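Local coordinates for CSE1 (Thermus thermophilus, PDB 4AN8), which forms part of the Cascade ribonucleoprotein complex of type I-E CRISPR systems, which protect bacteria against viruses and plasmids, at residues A[43-48]-A[54-59]; A[59-64]-A[205-210]. All coordinates share one frame; numbering follows the deposited sequence.

Contact 1: A[43-48]-A[54-59]; sequences ARIETP and AVLHRL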
# COMPACT_ATOMS: atom_id res chain seq x y z
N ALA A 43 -13.20 -12.20 -8.87
CA ALA A 43 -12.24 -12.72 -7.91
C ALA A 43 -11.53 -11.55 -7.24
O ALA A 43 -11.26 -11.58 -6.03
CB ALA A 43 -11.21 -13.66 -8.61
N ARG A 44 -11.24 -10.52 -8.02
CA ARG A 44 -10.53 -9.36 -7.50
C ARG A 44 -10.32 -8.31 -8.58
O ARG A 44 -10.54 -8.56 -9.77
CB ARG A 44 -9.16 -9.78 -6.97
CG ARG A 44 -8.31 -10.44 -8.02
CD ARG A 44 -6.92 -10.71 -7.51
NE ARG A 44 -6.13 -11.42 -8.50
CZ ARG A 44 -6.06 -12.75 -8.58
NH1 ARG A 44 -6.72 -13.52 -7.72
NH2 ARG A 44 -5.31 -13.32 -9.52
N ILE A 45 -9.91 -7.12 -8.14
CA ILE A 45 -9.39 -6.12 -9.03
C ILE A 45 -8.02 -6.59 -9.44
O ILE A 45 -7.22 -6.98 -8.58
CB ILE A 45 -9.33 -4.76 -8.34
CG1 ILE A 45 -10.73 -4.13 -8.34
CG2 ILE A 45 -8.33 -3.86 -9.04
CD1 ILE A 45 -10.82 -2.90 -7.54
N GLU A 46 -7.76 -6.58 -10.74
CA GLU A 46 -6.61 -7.25 -11.32
C GLU A 46 -5.78 -6.30 -12.19
O GLU A 46 -6.15 -5.98 -13.33
CB GLU A 46 -7.07 -8.44 -12.15
CG GLU A 46 -5.95 -9.16 -12.91
CD GLU A 46 -5.04 -9.99 -12.01
OE1 GLU A 46 -5.24 -10.00 -10.77
OE2 GLU A 46 -4.12 -10.63 -12.56
N THR A 47 -4.63 -5.89 -11.68
CA THR A 47 -3.78 -4.98 -12.41
C THR A 47 -2.33 -5.29 -12.09
O THR A 47 -2.02 -5.70 -10.97
CB THR A 47 -4.12 -3.50 -12.06
OG1 THR A 47 -3.07 -2.65 -12.53
CG2 THR A 47 -4.27 -3.33 -10.53
N PRO A 48 -1.43 -5.10 -13.06
CA PRO A 48 -0.01 -5.24 -12.74
C PRO A 48 0.48 -4.15 -11.78
O PRO A 48 1.42 -4.39 -11.02
CB PRO A 48 0.68 -5.11 -14.10
CG PRO A 48 -0.28 -4.39 -14.96
CD PRO A 48 -1.66 -4.79 -14.48
N ALA A 54 -4.53 -0.18 -5.38
CA ALA A 54 -4.80 0.53 -4.13
C ALA A 54 -5.89 1.57 -4.32
O ALA A 54 -6.88 1.57 -3.59
CB ALA A 54 -3.55 1.20 -3.60
N VAL A 55 -5.73 2.43 -5.33
CA VAL A 55 -6.67 3.53 -5.54
C VAL A 55 -8.02 3.08 -6.06
O VAL A 55 -9.02 3.68 -5.71
CB VAL A 55 -6.12 4.65 -6.45
CG1 VAL A 55 -4.93 5.28 -5.84
CG2 VAL A 55 -5.83 4.14 -7.87
N LEU A 56 -8.06 2.02 -6.85
CA LEU A 56 -9.35 1.51 -7.32
C LEU A 56 -10.21 1.04 -6.14
O LEU A 56 -11.40 1.38 -6.06
CB LEU A 56 -9.18 0.43 -8.39
CG LEU A 56 -8.55 0.88 -9.72
CD1 LEU A 56 -8.12 -0.31 -10.61
CD2 LEU A 56 -9.48 1.79 -10.47
N HIS A 57 -9.61 0.32 -5.19
CA HIS A 57 -10.32 -0.05 -3.96
C HIS A 57 -10.74 1.17 -3.16
O HIS A 57 -11.84 1.18 -2.61
CB HIS A 57 -9.48 -0.94 -3.05
CG HIS A 57 -9.34 -2.34 -3.54
ND1 HIS A 57 -8.28 -2.75 -4.32
CD2 HIS A 57 -10.14 -3.42 -3.40
CE1 HIS A 57 -8.43 -4.03 -4.62
NE2 HIS A 57 -9.55 -4.46 -4.06
N ARG A 58 -9.86 2.17 -3.05
CA ARG A 58 -10.17 3.35 -2.22
C ARG A 58 -11.31 4.20 -2.80
O ARG A 58 -12.14 4.70 -2.05
CB ARG A 58 -8.93 4.21 -1.93
CG ARG A 58 -7.83 3.47 -1.16
CD ARG A 58 -6.42 4.08 -1.35
NE ARG A 58 -6.34 5.43 -0.77
CZ ARG A 58 -6.19 5.67 0.52
NH1 ARG A 58 -6.11 4.67 1.38
NH2 ARG A 58 -6.13 6.93 0.97
N LEU A 59 -11.35 4.33 -4.12
CA LEU A 59 -12.48 4.96 -4.78
C LEU A 59 -13.81 4.19 -4.53
O LEU A 59 -14.83 4.78 -4.16
CB LEU A 59 -12.20 5.12 -6.27
CG LEU A 59 -13.33 5.75 -7.08
CD1 LEU A 59 -13.72 7.12 -6.52
CD2 LEU A 59 -12.95 5.87 -8.59
O HOH W 1 -9.74 -7.26 -5.06
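Ile45 reaches from the edge strand 44-45 to helix 50-67 and settles on the imidazole of His57. Its CD1 lies over one face of the ring, 4.0 Å from the centroid and 10° off the ring normal, a CH-pi contact. The same methyl packs against Leu56 CB at 3.8 Å, and the other branch, CG2, meets Leu56 CD1 at 3.9 Å, so the isoleucine straddles two successive residues of the helix. With CG1 beside the backbone N (chi1 -80°) and CD1 extended from it, the longer branch is the one laid over the ring.

At the ring edge, a water in the imidazole plane lies 3.0 Å from His57 NE2 and accepts from Ile45 N at 3.1 Å. The other ring nitrogen, ND1, is bonded to Glu53 O, one turn back in the same helix. The Ile45 side chain also touches Val21 of strand 19-23, while Leu203 of helix 199-206 is among the neighbours of His57.

Both ring nitrogens thus have partners while a methyl packs on the face, which probably limits the rotation of His57, and the water bridges strand and helix where no direct hydrogen bond does.

Contact 2: A[59-64]-A[205-210]; sequences LLLAVL and LNLVPY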
# COMPACT_ATOMS: atom_id res chain seq x y z
N LEU A 59 -11.35 4.33 -4.12
CA LEU A 59 -12.48 4.96 -4.78
C LEU A 59 -13.81 4.19 -4.53
O LEU A 59 -14.83 4.78 -4.16
CB LEU A 59 -12.20 5.12 -6.27
CG LEU A 59 -13.33 5.75 -7.08
CD1 LEU A 59 -13.72 7.12 -6.52
CD2 LEU A 59 -12.95 5.87 -8.59
N LEU A 60 -13.78 2.86 -4.71
CA LEU A 60 -14.98 2.06 -4.46
C LEU A 60 -15.45 2.20 -3.01
O LEU A 60 -16.64 2.35 -2.76
CB LEU A 60 -14.75 0.58 -4.78
CG LEU A 60 -14.51 0.30 -6.27
CD1 LEU A 60 -14.35 -1.18 -6.51
CD2 LEU A 60 -15.63 0.89 -7.12
N LEU A 61 -14.50 2.12 -2.07
CA LEU A 61 -14.80 2.30 -0.66
C LEU A 61 -15.39 3.68 -0.35
O LEU A 61 -16.31 3.80 0.46
CB LEU A 61 -13.55 2.08 0.18
CG LEU A 61 -13.06 0.63 0.14
CD1 LEU A 61 -11.56 0.55 0.54
CD2 LEU A 61 -13.94 -0.25 1.04
N ALA A 62 -14.85 4.73 -0.98
CA ALA A 62 -15.38 6.07 -0.80
C ALA A 62 -16.84 6.06 -1.18
O ALA A 62 -17.69 6.50 -0.41
CB ALA A 62 -14.61 7.09 -1.66
N VAL A 63 -17.14 5.55 -2.37
CA VAL A 63 -18.52 5.48 -2.82
C VAL A 63 -19.41 4.69 -1.86
O VAL A 63 -20.50 5.13 -1.51
CB VAL A 63 -18.65 4.92 -4.25
CG1 VAL A 63 -20.10 4.77 -4.60
CG2 VAL A 63 -17.95 5.85 -5.27
N LEU A 64 -18.95 3.51 -1.42
CA LEU A 64 -19.72 2.68 -0.51
C LEU A 64 -20.03 3.37 0.81
O LEU A 64 -21.17 3.35 1.27
CB LEU A 64 -19.00 1.36 -0.21
CG LEU A 64 -19.07 0.31 -1.32
CD1 LEU A 64 -18.03 -0.80 -1.15
CD2 LEU A 64 -20.52 -0.24 -1.44
N LEU A 205 -14.00 -6.51 3.90
CA LEU A 205 -12.87 -6.59 4.80
C LEU A 205 -12.17 -5.24 5.00
O LEU A 205 -11.40 -5.08 5.93
CB LEU A 205 -11.86 -7.64 4.31
CG LEU A 205 -12.34 -9.10 4.38
CD1 LEU A 205 -11.55 -9.98 3.43
CD2 LEU A 205 -12.29 -9.62 5.80
N ASN A 206 -12.46 -4.27 4.12
CA ASN A 206 -11.86 -2.94 4.22
C ASN A 206 -12.87 -1.87 4.60
O ASN A 206 -12.50 -0.70 4.72
CB ASN A 206 -11.16 -2.55 2.91
CG ASN A 206 -9.86 -3.31 2.69
OD1 ASN A 206 -8.80 -2.86 3.09
ND2 ASN A 206 -9.96 -4.50 2.08
N LEU A 207 -14.12 -2.28 4.81
CA LEU A 207 -15.18 -1.33 5.18
C LEU A 207 -15.24 -1.09 6.67
O LEU A 207 -16.17 -1.55 7.33
CB LEU A 207 -16.55 -1.77 4.68
CG LEU A 207 -16.93 -1.45 3.24
CD1 LEU A 207 -18.29 -2.06 2.95
CD2 LEU A 207 -16.96 0.04 3.02
N VAL A 208 -14.26 -0.36 7.18
CA VAL A 208 -14.15 -0.01 8.58
C VAL A 208 -15.34 0.87 9.01
O VAL A 208 -15.77 1.76 8.26
CB VAL A 208 -12.81 0.71 8.81
CG1 VAL A 208 -12.63 1.15 10.30
CG2 VAL A 208 -11.64 -0.19 8.32
N PRO A 209 -15.89 0.60 10.22
CA PRO A 209 -17.06 1.35 10.70
C PRO A 209 -16.87 2.83 10.49
O PRO A 209 -15.81 3.37 10.80
CB PRO A 209 -17.12 1.00 12.19
CG PRO A 209 -16.65 -0.49 12.18
CD PRO A 209 -15.59 -0.57 11.06
N TYR A 210 -17.89 3.45 9.93
CA TYR A 210 -17.79 4.82 9.45
C TYR A 210 -19.05 5.59 9.82
O TYR A 210 -20.14 5.02 9.78
CB TYR A 210 -17.68 4.78 7.94
CG TYR A 210 -17.74 6.13 7.24
CD1 TYR A 210 -16.64 6.97 7.22
CD2 TYR A 210 -18.88 6.53 6.54
CE1 TYR A 210 -16.67 8.19 6.57
CE2 TYR A 210 -18.93 7.74 5.88
CZ TYR A 210 -17.82 8.57 5.90
OH TYR A 210 -17.84 9.78 5.24
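The contact is a helix-to-loop junction: the second half of helix 50-67 packs against the chain as it leaves the C-terminal end of helix 199-206 through an inverse gamma turn centred on Leu207. Leu61 and Leu207 carry it about equally. Leu61 CD1 lies against Asn206 CB at 3.9 Å, while Leu61 CD2 reaches both that CB and the branched end of Leu207, lying 3.9 Å from Leu207 CG. Leu64, one turn further along helix 50-67, offers its CB to Leu207 CD2 at 4.0 Å, so this one methyl of Leu207 lies against two helix residues spaced three apart. The CB of Leu207 points alongside helix 50-67 rather than at it, and the rest of the side chain bends back: with CG beside the backbone N (chi1 -83°) and CD1 extended away from CA (chi2 176°), CD2 faces Leu61 and Leu64. No hydrogen bond joins the two segments.

Of the Asn206 side chain, it is CB that meets Leu61. The amide leads away from Leu61, and ND2 is taken up by Pro194 O and Thr202 O, which bind the asparagine to its own helix and to the strand 191-195 before it. These two bonds satisfy the buried amide nitrogen, while CB faces Leu61. Further along the loop, the Tyr210 ring stacks with His65, the residue next to Leu64, and its OH bonds to Arg66 of the same helix and to Asp215, while Tyr245 of helix 241-245 and Met281 also touch Leu61. The closest approach between the two segments is methyl to methyl, Leu61 CD2 to Leu207 CD2, at 3.6 Å.

In the fold
Contacts 1 and 2 are both buried and follow one another along helix 50-67, sharing Leu59 in their ranges, with centres about 13 Å apart. Contact 1 is nearer the centre of the chain and joins the helix to an edge strand only a few residues before it; contact 2 joins it to a loop some 140 residues later. Neither has a direct hydrogen bond, but contact 1 mixes a histidine and a bridging water with aliphatic packing, whereas contact 2 is almost wholly leucine and aliphatic packing. Ile45 CD1 lies 4.1 Å from Leu60 CD1, so the two ranges touch, and helix 199-206 borders both, beside His57 in one and ending at Asn206 in the other.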